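Local atomic coordinates of neural-cadherin (Drosophila melanogaster, PDB entry 3UBF), a protein that mediates calcium-dependent cell-cell adhesion, joining cells preferentially through homophilic binding of its ectodomain. Residues 124-130 and 160-165; 176-182 and 200-206; 215-219 and 302-306. One frame throughout, in Å; residues are numbered along the deposited sequence.

The chain holds three consecutive extracellular cadherin domains. The contacts come in series along it, and none encloses or crosses another. Contact 1 closes first, in the second domain. It joins strands 126-133 and 162-165, with strands 141-149 and 154-156 lying in the loop between them. The chain then passes to the other sheet of that domain, where contact 2 closes the shorter loop between strands 176-185 and 201-207. These two contacts face each other across the sandwich core: V163 packs on L179, L130 on V181, and F128 on L203. Contact 3 belongs to the third domain, its centre about 22 Å from that of contact 2. It closes a long loop, bringing 215-219 beside strand 300-310.

Contact 1 (124-130 and 160-165); sequences NTPVFTL and SGVVRT
This is an antiparallel strand pairing interrupted by a beta bulge, in one sheet of the second cadherin domain of the fragment. Strands 126-129 and 162-165 run at 162°, their axes 4.5 Å apart at closest. P126 faces R164 and T129 faces V162, both non-hydrogen-bonded pairs with CA-CA 4.1 Å. Between them, V127 and F128 together oppose V163. V127 N donates to V163 O (2.7 Å), and V163 N donates to F128 O (2.6 Å). V127 has phi/psi -118/-20, as expected for the first position of a classic bulge. V127 CG2 meets V163 CG1 at 3.7 Å; V163 has chi1 t and V127 chi1 m. On the other face P126 CB lies 3.5 Å from V162 CG1.

At one end, T165 N donates to T125 O (2.8 Å), T125 N to T165 OG1 (3.1 Å; T165 chi1 p) and N124 N to T165 O (2.6 Å). A water joins N124 O to R164 NE. At the other end, L130 N donates to G161 O (2.8 Å). G161 has phi/psi 83/-1, and an ideal CB would come 2.2 Å from L130 O, so a side chain would clash there. A second water bridges L130 O and S160 O.

V127, F128 and V163 also touch I205 or L203 of the facing sheet. Such core packing between two sheets is typical of the Greek-key beta sandwich of cadherin domains.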
loop_
_atom_site.group_PDB
_atom_site.type_symbol
_atom_site.label_atom_id
_atom_site.label_comp_id
_atom_site.label_asym_id
_atom_site.label_seq_id
_atom_site.Cartn_x
_atom_site.Cartn_y
_atom_site.Cartn_z
ATOM N N ASN A 124 0.227 -28.182 4.206
ATOM C CA ASN A 124 -0.544 -27.095 4.825
ATOM C C ASN A 124 0.225 -26.328 5.869
ATOM O O ASN A 124 -0.345 -25.685 6.754
ATOM C CB ASN A 124 -1.861 -27.627 5.386
ATOM C CG ASN A 124 -2.796 -28.026 4.296
ATOM O OD1 ASN A 124 -3.164 -29.205 4.180
ATOM N ND2 ASN A 124 -3.149 -27.051 3.428
ATOM N N THR A 125 1.537 -26.425 5.752
ATOM C CA THR A 125 2.452 -25.609 6.502
ATOM C C THR A 125 2.448 -24.215 5.896
ATOM O O THR A 125 2.739 -24.056 4.709
ATOM C CB THR A 125 3.850 -26.229 6.447
ATOM O OG1 THR A 125 3.786 -27.497 7.111
ATOM C CG2 THR A 125 4.890 -25.332 7.112
ATOM N N PRO A 126 2.097 -23.209 6.708
ATOM C CA PRO A 126 2.175 -21.822 6.276
ATOM C C PRO A 126 3.639 -21.390 6.187
ATOM O O PRO A 126 4.418 -21.682 7.085
ATOM C CB PRO A 126 1.440 -21.071 7.388
ATOM C CG PRO A 126 1.580 -21.926 8.592
ATOM C CD PRO A 126 1.699 -23.337 8.120
ATOM N N VAL A 127 4.004 -20.734 5.091
ATOM C CA VAL A 127 5.386 -20.326 4.875
ATOM C C VAL A 127 5.497 -18.811 4.791
ATOM O O VAL A 127 6.577 -18.246 4.971
ATOM C CB VAL A 127 5.963 -20.946 3.589
ATOM C CG1 VAL A 127 5.954 -22.463 3.682
ATOM C CG2 VAL A 127 5.177 -20.475 2.375
ATOM N N PHE A 128 4.374 -18.156 4.517
ATOM C CA PHE A 128 4.352 -16.689 4.416
ATOM C C PHE A 128 2.920 -16.217 4.319
ATOM O O PHE A 128 2.051 -16.923 3.806
ATOM C CB PHE A 128 5.052 -16.488 3.070
ATOM C CG PHE A 128 5.394 -15.055 2.774
ATOM C CD1 PHE A 128 6.554 -14.479 3.296
ATOM C CD2 PHE A 128 4.582 -14.296 1.950
ATOM C CE1 PHE A 128 6.887 -13.161 3.018
ATOM C CE2 PHE A 128 4.912 -12.986 1.655
ATOM C CZ PHE A 128 6.064 -12.412 2.197
ATOM N N THR A 129 2.690 -14.998 4.797
ATOM C CA THR A 129 1.369 -14.399 4.810
ATOM C C THR A 129 1.408 -13.142 3.958
ATOM O O THR A 129 1.999 -12.124 4.354
ATOM C CB THR A 129 0.952 -14.038 6.249
ATOM O OG1 THR A 129 1.033 -15.207 7.069
ATOM C CG2 THR A 129 -0.467 -13.498 6.299
ATOM N N LEU A 130 0.793 -13.219 2.783
ATOM C CA LEU A 130 0.601 -12.040 1.953
ATOM C C LEU A 130 -0.279 -11.050 2.690
ATOM O O LEU A 130 -1.301 -11.440 3.264
ATOM C CB LEU A 130 -0.061 -12.416 0.631
ATOM C CG LEU A 130 0.653 -13.474 -0.207
ATOM C CD1 LEU A 130 -0.263 -13.870 -1.341
ATOM C CD2 LEU A 130 2.020 -12.958 -0.718
ATOM N N SER A 160 -7.016 -15.051 3.926
ATOM C CA SER A 160 -5.994 -14.665 4.893
ATOM C C SER A 160 -4.694 -14.223 4.251
ATOM O O SER A 160 -3.902 -13.501 4.870
ATOM C CB SER A 160 -5.718 -15.815 5.844
ATOM O OG SER A 160 -5.284 -16.962 5.137
ATOM N N GLY A 161 -4.470 -14.667 3.020
ATOM C CA GLY A 161 -3.206 -14.411 2.319
ATOM C C GLY A 161 -2.110 -15.410 2.688
ATOM O O GLY A 161 -0.998 -15.340 2.152
ATOM N N VAL A 162 -2.421 -16.351 3.583
ATOM C CA VAL A 162 -1.440 -17.323 4.043
ATOM C C VAL A 162 -1.057 -18.252 2.888
ATOM O O VAL A 162 -1.929 -18.768 2.168
ATOM C CB VAL A 162 -1.953 -18.114 5.275
ATOM C CG1 VAL A 162 -0.947 -19.130 5.715
ATOM C CG2 VAL A 162 -2.261 -17.155 6.442
ATOM N N VAL A 163 0.248 -18.429 2.692
ATOM C CA VAL A 163 0.769 -19.332 1.682
ATOM C C VAL A 163 1.154 -20.609 2.397
ATOM O O VAL A 163 1.933 -20.575 3.361
ATOM C CB VAL A 163 2.000 -18.730 0.961
ATOM C CG1 VAL A 163 2.509 -19.679 -0.113
ATOM C CG2 VAL A 163 1.649 -17.365 0.343
ATOM N N ARG A 164 0.596 -21.726 1.930
ATOM C CA ARG A 164 0.735 -23.016 2.595
ATOM C C ARG A 164 1.264 -24.106 1.656
ATOM O O ARG A 164 0.867 -24.165 0.488
ATOM C CB ARG A 164 -0.609 -23.461 3.159
ATOM C CG ARG A 164 -1.075 -22.678 4.361
ATOM C CD ARG A 164 -2.379 -23.243 4.865
ATOM N NE ARG A 164 -2.853 -22.592 6.082
ATOM C CZ ARG A 164 -3.810 -21.661 6.123
ATOM N NH1 ARG A 164 -4.409 -21.236 5.010
ATOM N NH2 ARG A 164 -4.163 -21.145 7.287
ATOM N N THR A 165 2.146 -24.965 2.174
ATOM C CA THR A 165 2.694 -26.053 1.403
ATOM C C THR A 165 1.602 -27.045 1.060
ATOM O O THR A 165 0.673 -27.254 1.849
ATOM C CB THR A 165 3.785 -26.817 2.190
ATOM O OG1 THR A 165 3.236 -27.379 3.384
ATOM C CG2 THR A 165 4.919 -25.906 2.567
HETATM O O HOH W 1 -1.696 -23.625 8.580
HETATM O O HOH W 2 -2.942 -10.654 5.001
#

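Contact 2 (176-182 and 200-206); sequences EYVLYVK and EERLSIV. With ZN (zinc ion), chain J.
Strands 176-182 and 201-206 form the antiparallel pairing of the last two strands of a cadherin beta sandwich, in the second domain of the fragment. They run at 156°, with axes 4.5 Å apart at closest, in unbroken register from E176-V206 to V181-E201.

E200 OE2 binds a zinc ion at 2.2 Å, with a water also on the metal at 2.5 Å. The same OE2 makes a weak salt bridge to K182 NZ (3.3 Å). E201 and V181 bond both ways: V181 N to E201 O at 2.8 Å and E201 N to V181 O at 2.9 Å. R202 extends (chi1 to chi3 all t) over the face that carries V178, Y180 and S204. Its CB makes an off-centre CH-pi contact with the Y180 ring, 4.2 Å from the centroid, and V178 CG2 lies over one face of its guanidinium. A water links R202 NE and Y180 OH.

L203 pairs likewise with L179: L179 N to L203 O at 2.9 Å, L203 N to L179 O at 2.7 Å. L203 points to the sandwich core with V181 and I205, where it meets F128. S204 shares the R202 face, and R210 also bonds its hydroxyl. I205 pairs with Y177: Y177 N to I205 O at 2.6 Å, I205 N to Y177 O at 2.8 Å. V206 sets CG2 4.1 Å from E176 CG.

E176 (chi1 and chi2 t) reaches along the R202 face. E176 OE1 accepts from R202 NH2 at 3.0 Å in a salt bridge, and E176 OE2 accepts from S204 OG at 2.6 Å.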
loop_
_atom_site.group_PDB
_atom_site.type_symbol
_atom_site.label_atom_id
_atom_site.label_comp_id
_atom_site.label_asym_id
_atom_site.label_seq_id
_atom_site.Cartn_x
_atom_site.Cartn_y
_atom_site.Cartn_z
ATOM N N GLU A 176 14.936 -22.737 -5.083
ATOM C CA GLU A 176 14.000 -21.622 -5.085
ATOM C C GLU A 176 12.642 -22.013 -5.669
ATOM O O GLU A 176 12.551 -22.532 -6.791
ATOM C CB GLU A 176 14.570 -20.396 -5.816
ATOM C CG GLU A 176 13.806 -19.125 -5.445
ATOM C CD GLU A 176 14.262 -17.857 -6.146
ATOM O OE1 GLU A 176 14.730 -17.913 -7.313
ATOM O OE2 GLU A 176 14.107 -16.786 -5.519
ATOM N N TYR A 177 11.596 -21.756 -4.892
ATOM C CA TYR A 177 10.221 -21.978 -5.325
ATOM C C TYR A 177 9.554 -20.613 -5.498
ATOM O O TYR A 177 9.468 -19.839 -4.534
ATOM C CB TYR A 177 9.465 -22.849 -4.315
ATOM C CG TYR A 177 10.172 -24.152 -4.021
ATOM C CD1 TYR A 177 11.148 -24.228 -3.018
ATOM C CD2 TYR A 177 9.865 -25.317 -4.734
ATOM C CE1 TYR A 177 11.793 -25.423 -2.725
ATOM C CE2 TYR A 177 10.512 -26.527 -4.454
ATOM C CZ TYR A 177 11.476 -26.568 -3.450
ATOM O OH TYR A 177 12.147 -27.735 -3.177
ATOM N N VAL A 178 9.086 -20.329 -6.714
ATOM C CA VAL A 178 8.594 -19.003 -7.041
ATOM C C VAL A 178 7.088 -18.984 -7.281
ATOM O O VAL A 178 6.567 -19.731 -8.097
ATOM C CB VAL A 178 9.344 -18.390 -8.266
ATOM C CG1 VAL A 178 8.778 -17.030 -8.631
ATOM C CG2 VAL A 178 10.833 -18.272 -7.990
ATOM N N LEU A 179 6.390 -18.123 -6.559
ATOM C CA LEU A 179 5.007 -17.817 -6.889
ATOM C C LEU A 179 4.901 -16.354 -7.243
ATOM O O LEU A 179 5.503 -15.505 -6.578
ATOM C CB LEU A 179 4.096 -18.065 -5.702
ATOM C CG LEU A 179 4.014 -19.438 -5.072
ATOM C CD1 LEU A 179 3.094 -19.315 -3.877
ATOM C CD2 LEU A 179 3.454 -20.399 -6.094
ATOM N N TYR A 180 4.139 -16.063 -8.289
ATOM C CA TYR A 180 3.692 -14.695 -8.534
ATOM C C TYR A 180 2.301 -14.547 -7.945
ATOM O O TYR A 180 1.414 -15.355 -8.221
ATOM C CB TYR A 180 3.734 -14.337 -10.020
ATOM C CG TYR A 180 5.139 -14.110 -10.508
ATOM C CD1 TYR A 180 5.973 -15.189 -10.801
ATOM C CD2 TYR A 180 5.646 -12.823 -10.655
ATOM C CE1 TYR A 180 7.269 -14.989 -11.231
ATOM C CE2 TYR A 180 6.946 -12.611 -11.099
ATOM C CZ TYR A 180 7.748 -13.698 -11.377
ATOM O OH TYR A 180 9.033 -13.516 -11.812
ATOM N N VAL A 181 2.138 -13.539 -7.095
ATOM C CA VAL A 181 0.942 -13.391 -6.281
ATOM C C VAL A 181 0.345 -12.012 -6.511
ATOM O O VAL A 181 1.034 -11.085 -6.949
ATOM C CB VAL A 181 1.263 -13.563 -4.786
ATOM C CG1 VAL A 181 1.662 -15.014 -4.465
ATOM C CG2 VAL A 181 2.369 -12.586 -4.361
ATOM N N LYS A 182 -0.938 -11.874 -6.208
ATOM C CA LYS A 182 -1.668 -10.670 -6.534
ATOM C C LYS A 182 -2.796 -10.609 -5.534
ATOM O O LYS A 182 -3.287 -11.649 -5.093
ATOM C CB LYS A 182 -2.232 -10.830 -7.939
ATOM C CG LYS A 182 -2.728 -9.593 -8.649
ATOM C CD LYS A 182 -3.380 -10.049 -9.960
ATOM C CE LYS A 182 -3.980 -8.915 -10.754
ATOM N NZ LYS A 182 -2.937 -8.151 -11.499
ATOM N N GLU A 200 1.520 -7.745 -9.620
ATOM C CA GLU A 200 1.796 -9.165 -9.502
ATOM C C GLU A 200 3.208 -9.294 -8.985
ATOM O O GLU A 200 4.166 -9.161 -9.751
ATOM C CB GLU A 200 1.646 -9.849 -10.853
ATOM C CG GLU A 200 0.287 -9.579 -11.465
ATOM C CD GLU A 200 0.117 -10.179 -12.826
ATOM O OE1 GLU A 200 1.088 -10.750 -13.366
ATOM O OE2 GLU A 200 -1.009 -10.073 -13.371
ATOM N N GLU A 201 3.327 -9.517 -7.682
ATOM C CA GLU A 201 4.617 -9.596 -7.012
ATOM C C GLU A 201 5.202 -10.996 -7.016
ATOM O O GLU A 201 4.479 -11.998 -7.007
ATOM C CB GLU A 201 4.513 -9.113 -5.556
ATOM C CG GLU A 201 4.671 -7.605 -5.368
ATOM C CD GLU A 201 6.060 -7.074 -5.712
ATOM O OE1 GLU A 201 7.003 -7.864 -5.971
ATOM O OE2 GLU A 201 6.209 -5.843 -5.742
ATOM N N ARG A 202 6.523 -11.052 -6.977
ATOM C CA ARG A 202 7.244 -12.307 -6.957
ATOM C C ARG A 202 7.601 -12.715 -5.538
ATOM O O ARG A 202 8.305 -11.997 -4.831
ATOM C CB ARG A 202 8.511 -12.182 -7.782
ATOM C CG ARG A 202 9.287 -13.450 -7.913
ATOM C CD ARG A 202 10.467 -13.164 -8.758
ATOM N NE ARG A 202 11.300 -14.330 -9.026
ATOM C CZ ARG A 202 12.280 -14.762 -8.239
ATOM N NH1 ARG A 202 12.538 -14.154 -7.084
ATOM N NH2 ARG A 202 12.997 -15.819 -8.611
ATOM N N LEU A 203 7.118 -13.893 -5.154
ATOM C CA LEU A 203 7.424 -14.498 -3.869
ATOM C C LEU A 203 8.413 -15.642 -4.088
ATOM O O LEU A 203 8.147 -16.612 -4.830
ATOM C CB LEU A 203 6.147 -14.961 -3.153
ATOM C CG LEU A 203 6.289 -15.860 -1.911
ATOM C CD1 LEU A 203 7.185 -15.239 -0.846
ATOM C CD2 LEU A 203 4.939 -16.208 -1.325
ATOM N N SER A 204 9.560 -15.484 -3.440
ATOM C CA SER A 204 10.657 -16.424 -3.503
ATOM C C SER A 204 10.700 -17.213 -2.206
ATOM O O SER A 204 10.892 -16.636 -1.135
ATOM C CB SER A 204 11.978 -15.668 -3.685
ATOM O OG SER A 204 13.050 -16.434 -3.161
ATOM N N ILE A 205 10.508 -18.528 -2.312
ATOM C CA ILE A 205 10.564 -19.426 -1.161
ATOM C C ILE A 205 11.728 -20.382 -1.384
ATOM O O ILE A 205 11.776 -21.075 -2.393
ATOM C CB ILE A 205 9.240 -20.206 -1.002
ATOM C CG1 ILE A 205 8.053 -19.238 -0.943
ATOM C CG2 ILE A 205 9.277 -21.083 0.235
ATOM C CD1 ILE A 205 6.713 -19.879 -1.193
ATOM N N VAL A 206 12.694 -20.369 -0.471
ATOM C CA VAL A 206 13.907 -21.163 -0.636
ATOM C C VAL A 206 13.897 -22.345 0.338
ATOM O O VAL A 206 13.571 -22.184 1.517
ATOM C CB VAL A 206 15.186 -20.293 -0.484
ATOM C CG1 VAL A 206 16.461 -21.151 -0.463
ATOM C CG2 VAL A 206 15.281 -19.290 -1.610
HETATM ZN ZN ZN J . -0.847 -9.977 -15.532
HETATM O O HOH W 3 10.965 -15.962 -11.733
HETATM O O HOH W 4 -1.517 -7.795 -16.525
#

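Contact 3 (215-219 and 302-306); sequences YMPSY and SVDLT
In the third cadherin domain, the first strand leaves one sheet of the sandwich and joins the edge of the other, parallel to the last strand. This switch is characteristic of the cadherin fold. Y215 still bonds to K237 of the first sheet; the chain then crosses, and Y219 pairs in parallel with L305, CA-CA 4.6 Å.

Both backbone groups of Y219 are satisfied. Y219 N donates to D304 O (2.8 Å), and T306 N donates to Y219 O (2.9 Å). Y219 O also takes a water, which lies 2.7 Å from T306 OG1. A second water accepts from D304 N (2.7 Å) and donates to P217 O (2.9 Å) and D304 OD2 (2.8 Å), so it bridges the crossing to the strand. The backbones of V303 and L305 bond to V290 and L288 of strand 285-294.

The Y219 side chain (chi1 m) packs inward: CD1 on V303 CG1 and CB on L305 CD1, both 3.7 Å. M216 N donates weakly to Y219 OH at 3.0 Å.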
loop_
_atom_site.group_PDB
_atom_site.type_symbol
_atom_site.label_atom_id
_atom_site.label_comp_id
_atom_site.label_asym_id
_atom_site.label_seq_id
_atom_site.Cartn_x
_atom_site.Cartn_y
_atom_site.Cartn_z
ATOM N N TYR A 215 16.006 -4.679 5.082
ATOM C CA TYR A 215 14.666 -4.077 5.004
ATOM C C TYR A 215 14.545 -2.996 3.935
ATOM O O TYR A 215 13.443 -2.586 3.585
ATOM C CB TYR A 215 14.191 -3.602 6.383
ATOM C CG TYR A 215 13.492 -4.712 7.126
ATOM C CD1 TYR A 215 14.190 -5.534 8.013
ATOM C CD2 TYR A 215 12.137 -4.979 6.904
ATOM C CE1 TYR A 215 13.559 -6.568 8.671
ATOM C CE2 TYR A 215 11.498 -6.009 7.557
ATOM C CZ TYR A 215 12.216 -6.808 8.439
ATOM O OH TYR A 215 11.585 -7.850 9.097
ATOM N N MET A 216 15.682 -2.553 3.405
ATOM C CA MET A 216 15.708 -1.709 2.205
ATOM C C MET A 216 16.754 -2.262 1.220
ATOM O O MET A 216 17.815 -2.739 1.651
ATOM C CB MET A 216 16.080 -0.270 2.556
ATOM C CG MET A 216 15.428 0.268 3.802
ATOM S SD MET A 216 14.321 1.594 3.457
ATOM C CE MET A 216 15.397 2.686 2.520
ATOM N N PRO A 217 16.480 -2.181 -0.101
ATOM C CA PRO A 217 17.444 -2.667 -1.077
ATOM C C PRO A 217 18.692 -1.782 -1.165
ATOM O O PRO A 217 19.742 -2.241 -1.625
ATOM C CB PRO A 217 16.656 -2.635 -2.379
ATOM C CG PRO A 217 15.696 -1.528 -2.185
ATOM C CD PRO A 217 15.288 -1.613 -0.755
ATOM N N SER A 218 18.570 -0.524 -0.748
ATOM C CA SER A 218 19.723 0.349 -0.526
ATOM C C SER A 218 19.395 1.406 0.514
ATOM O O SER A 218 18.236 1.707 0.767
ATOM C CB SER A 218 20.230 0.994 -1.827
ATOM O OG SER A 218 19.304 1.926 -2.364
ATOM N N TYR A 219 20.426 1.966 1.120
ATOM C CA TYR A 219 20.242 2.959 2.159
ATOM C C TYR A 219 20.962 4.238 1.806
ATOM O O TYR A 219 22.049 4.222 1.239
ATOM C CB TYR A 219 20.745 2.429 3.497
ATOM C CG TYR A 219 19.935 1.290 4.041
ATOM C CD1 TYR A 219 20.186 -0.016 3.641
ATOM C CD2 TYR A 219 18.926 1.512 4.971
ATOM C CE1 TYR A 219 19.454 -1.071 4.147
ATOM C CE2 TYR A 219 18.191 0.463 5.484
ATOM C CZ TYR A 219 18.460 -0.824 5.058
ATOM O OH TYR A 219 17.733 -1.873 5.549
ATOM N N SER A 302 25.152 -8.142 1.718
ATOM C CA SER A 302 25.574 -6.747 1.728
ATOM C C SER A 302 24.570 -5.792 1.087
ATOM O O SER A 302 23.740 -6.186 0.274
ATOM C CB SER A 302 26.944 -6.610 1.079
ATOM O OG SER A 302 27.933 -7.034 1.997
ATOM N N VAL A 303 24.649 -4.532 1.481
ATOM C CA VAL A 303 23.793 -3.489 0.940
ATOM C C VAL A 303 24.593 -2.187 0.859
ATOM O O VAL A 303 25.533 -1.991 1.620
ATOM C CB VAL A 303 22.511 -3.322 1.806
ATOM C CG1 VAL A 303 22.816 -2.641 3.147
ATOM C CG2 VAL A 303 21.419 -2.608 1.036
ATOM N N ASP A 304 24.236 -1.311 -0.072
ATOM C CA ASP A 304 24.901 -0.009 -0.172
ATOM C C ASP A 304 24.324 0.954 0.827
ATOM O O ASP A 304 23.104 1.032 1.006
ATOM C CB ASP A 304 24.734 0.616 -1.549
ATOM C CG ASP A 304 25.314 -0.226 -2.635
ATOM O OD1 ASP A 304 26.497 -0.626 -2.524
ATOM O OD2 ASP A 304 24.571 -0.484 -3.613
ATOM N N LEU A 305 25.224 1.667 1.486
ATOM C CA LEU A 305 24.859 2.819 2.271
ATOM C C LEU A 305 25.576 4.035 1.677
ATOM O O LEU A 305 26.803 4.027 1.488
ATOM C CB LEU A 305 25.220 2.608 3.740
ATOM C CG LEU A 305 25.083 3.798 4.691
ATOM C CD1 LEU A 305 23.679 4.374 4.693
ATOM C CD2 LEU A 305 25.487 3.375 6.096
ATOM N N THR A 306 24.791 5.053 1.348
ATOM C CA THR A 306 25.319 6.279 0.805
ATOM C C THR A 306 25.045 7.386 1.813
ATOM O O THR A 306 23.897 7.582 2.233
ATOM C CB THR A 306 24.685 6.581 -0.562
ATOM O OG1 THR A 306 24.914 5.465 -1.430
ATOM C CG2 THR A 306 25.292 7.818 -1.193
HETATM O O HOH W 5 22.554 -1.772 -2.177
HETATM O O HOH W 6 22.870 3.771 -1.417
#